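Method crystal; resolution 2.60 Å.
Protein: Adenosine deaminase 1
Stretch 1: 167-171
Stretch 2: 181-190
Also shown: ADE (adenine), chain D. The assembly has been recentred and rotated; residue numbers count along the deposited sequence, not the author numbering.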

# COMPACT_ATOMS: atom_id res chain seq x y z
N GLY A 167 6.26 -6.91 9.45
CA GLY A 167 5.20 -7.82 9.06
C GLY A 167 5.34 -8.33 7.64
O GLY A 167 6.30 -8.02 6.93
N ILE A 168 4.36 -9.12 7.22
CA ILE A 168 4.40 -9.78 5.93
C ILE A 168 3.13 -9.47 5.15
O ILE A 168 2.07 -9.30 5.74
CB ILE A 168 4.56 -11.30 6.11
CG1 ILE A 168 5.99 -11.61 6.53
CG2 ILE A 168 4.20 -12.04 4.84
CD1 ILE A 168 6.35 -13.07 6.40
N GLY A 169 3.26 -9.38 3.83
CA GLY A 169 2.13 -9.04 2.98
C GLY A 169 1.97 -10.02 1.84
O GLY A 169 2.77 -10.93 1.68
N LEU A 170 0.93 -9.82 1.04
CA LEU A 170 0.63 -10.73 -0.05
C LEU A 170 -0.02 -9.95 -1.18
O LEU A 170 -1.12 -9.43 -1.03
CB LEU A 170 -0.30 -11.85 0.46
CG LEU A 170 -0.46 -13.19 -0.27
CD1 LEU A 170 -1.55 -13.11 -1.32
CD2 LEU A 170 0.85 -13.68 -0.87
N ASP A 171 0.66 -9.85 -2.32
CA ASP A 171 0.12 -9.12 -3.45
C ASP A 171 0.39 -9.81 -4.79
O ASP A 171 0.59 -11.02 -4.84
CB ASP A 171 0.62 -7.67 -3.46
CG ASP A 171 2.13 -7.56 -3.56
OD1 ASP A 171 2.80 -8.60 -3.71
OD2 ASP A 171 2.66 -6.43 -3.49
N LYS A 181 -3.13 -20.63 -0.53
CA LYS A 181 -1.90 -21.09 -1.15
C LYS A 181 -0.67 -20.80 -0.27
O LYS A 181 0.34 -21.49 -0.38
CB LYS A 181 -1.75 -20.44 -2.53
CG LYS A 181 -0.54 -20.90 -3.31
CD LYS A 181 -0.49 -20.21 -4.66
CE LYS A 181 0.89 -20.32 -5.28
NZ LYS A 181 0.95 -19.59 -6.57
N PHE A 182 -0.78 -19.81 0.60
CA PHE A 182 0.35 -19.40 1.44
C PHE A 182 0.11 -19.60 2.93
O PHE A 182 0.68 -18.89 3.77
CB PHE A 182 0.72 -17.94 1.15
CG PHE A 182 1.12 -17.70 -0.27
CD1 PHE A 182 0.16 -17.47 -1.25
CD2 PHE A 182 2.45 -17.72 -0.65
CE1 PHE A 182 0.52 -17.26 -2.56
CE2 PHE A 182 2.82 -17.51 -1.96
CZ PHE A 182 1.85 -17.28 -2.92
N GLU A 183 -0.73 -20.58 3.27
CA GLU A 183 -1.03 -20.89 4.67
C GLU A 183 0.24 -21.16 5.49
O GLU A 183 0.40 -20.61 6.58
CB GLU A 183 -1.99 -22.08 4.77
CG GLU A 183 -2.36 -22.46 6.21
CD GLU A 183 -3.31 -23.64 6.29
OE1 GLU A 183 -3.50 -24.33 5.26
OE2 GLU A 183 -3.86 -23.89 7.38
N ARG A 184 1.11 -22.00 4.95
CA ARG A 184 2.38 -22.33 5.60
C ARG A 184 3.18 -21.06 5.84
O ARG A 184 3.61 -20.78 6.97
CB ARG A 184 3.20 -23.30 4.73
CG ARG A 184 2.82 -24.78 4.84
CD ARG A 184 1.37 -25.05 4.47
NE ARG A 184 1.01 -24.51 3.15
CZ ARG A 184 -0.11 -24.81 2.51
NH1 ARG A 184 -0.98 -25.66 3.05
NH2 ARG A 184 -0.36 -24.29 1.31
N LEU A 185 3.39 -20.30 4.77
CA LEU A 185 4.09 -19.03 4.84
C LEU A 185 3.63 -18.16 6.01
O LEU A 185 4.45 -17.64 6.76
CB LEU A 185 3.92 -18.27 3.52
CG LEU A 185 4.42 -16.82 3.48
CD1 LEU A 185 5.93 -16.78 3.61
CD2 LEU A 185 3.97 -16.15 2.20
N TYR A 186 2.32 -18.00 6.16
CA TYR A 186 1.79 -17.17 7.24
C TYR A 186 1.91 -17.81 8.63
O TYR A 186 2.06 -17.11 9.63
CB TYR A 186 0.35 -16.73 6.96
CG TYR A 186 0.30 -15.52 6.05
CD1 TYR A 186 -0.07 -14.27 6.55
CD2 TYR A 186 0.66 -15.62 4.72
CE1 TYR A 186 -0.09 -13.16 5.72
CE2 TYR A 186 0.64 -14.52 3.88
CZ TYR A 186 0.26 -13.29 4.39
OH TYR A 186 0.24 -12.20 3.56
N GLN A 187 1.84 -19.14 8.68
CA GLN A 187 2.13 -19.84 9.93
C GLN A 187 3.58 -19.59 10.32
O GLN A 187 3.89 -19.38 11.49
CB GLN A 187 1.85 -21.34 9.80
CG GLN A 187 0.40 -21.72 10.08
CD GLN A 187 0.10 -23.18 9.80
OE1 GLN A 187 0.49 -23.72 8.75
NE2 GLN A 187 -0.59 -23.83 10.72
N ARG A 188 4.47 -19.59 9.33
CA ARG A 188 5.87 -19.26 9.55
C ARG A 188 6.03 -17.86 10.14
O ARG A 188 6.69 -17.67 11.16
CB ARG A 188 6.67 -19.37 8.25
CG ARG A 188 7.57 -20.59 8.16
CD ARG A 188 8.97 -20.27 8.68
NE ARG A 188 8.91 -19.61 9.98
CZ ARG A 188 9.98 -19.31 10.72
NH1 ARG A 188 9.82 -18.70 11.89
NH2 ARG A 188 11.20 -19.62 10.30
N ALA A 189 5.42 -16.88 9.47
CA ALA A 189 5.49 -15.49 9.88
C ALA A 189 4.97 -15.26 11.30
O ALA A 189 5.60 -14.57 12.09
CB ALA A 189 4.74 -14.61 8.90
N ALA A 190 3.81 -15.82 11.61
CA ALA A 190 3.18 -15.61 12.91
C ALA A 190 4.06 -16.11 14.05
O ALA A 190 4.26 -15.42 15.05
CB ALA A 190 1.81 -16.27 12.96
N9 ADE D . 1.19 -5.13 -6.54
C8 ADE D . 1.36 -3.78 -6.37
N7 ADE D . 0.25 -3.11 -6.16
C5 ADE D . -0.73 -4.10 -6.20
C6 ADE D . -2.13 -4.05 -6.06
N6 ADE D . -2.81 -2.92 -5.83
N1 ADE D . -2.81 -5.21 -6.15
C2 ADE D . -2.13 -6.35 -6.38
N3 ADE D . -0.82 -6.52 -6.54
C4 ADE D . -0.17 -5.34 -6.44

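Strand 167-171 and helix 183-190 run nearly antiparallel, their N-to-C directions 165° apart and their axes 9.2 Å apart at closest approach. The pairing is tighter near one end: the CA atoms of Ile-168 and Ala-189 lie 7.0 Å apart, those of Leu-170 and Phe-182 8.8 Å. Backbone hydrogen bonds link each residue from Tyr-186 to Ala-190 to the one four before it, the first from Tyr-186 N to Phe-182 O at 3.0 Å. Phe-182 holds the N-cap position. No hydrogen bond joins strand to helix, so the contact rests mainly on side-chain packing.

Alternation along the strand sends the CA-to-CB bonds of Ile-168 and Leu-170 toward the helix. Gly-169, between them, has no side chain. Ile-168 reaches Ala-189 with its long branch, CD1 lying 3.3 Å from Ala-189 CB. The small methyl of alanine suits this point, where the backbones come close and the isoleucine supplies the length.

Leu-170, with chi1 in the t well, meets a larger partner. Its CD2 sits over one face of the Phe-182 ring, 3.9 Å from the ring centroid and 13° off the normal, a CH-pi contact in which a flat aromatic surface receives a methyl group. The bulk of phenylalanine and leucine helps fill the wider gap here.

Tyr-186 touches both Ile-168 and Leu-170. Its CA-to-CB bond points sideways, but the long ring carries its end to the strand: Ile-168 CG2 lies 4.2 Å from Tyr-186 CZ, and Leu-170 CB approaches the ring edge, 3.2 Å from Tyr-186 OH. Gly-169 C is 3.3 Å from the same OH, bringing the tyrosine against the strand backbone. Although Gly-169 O lies 3.4 Å from Tyr-186 OH, the angle is too poor for a hydrogen bond; the hydroxyl is satisfied elsewhere in the structure.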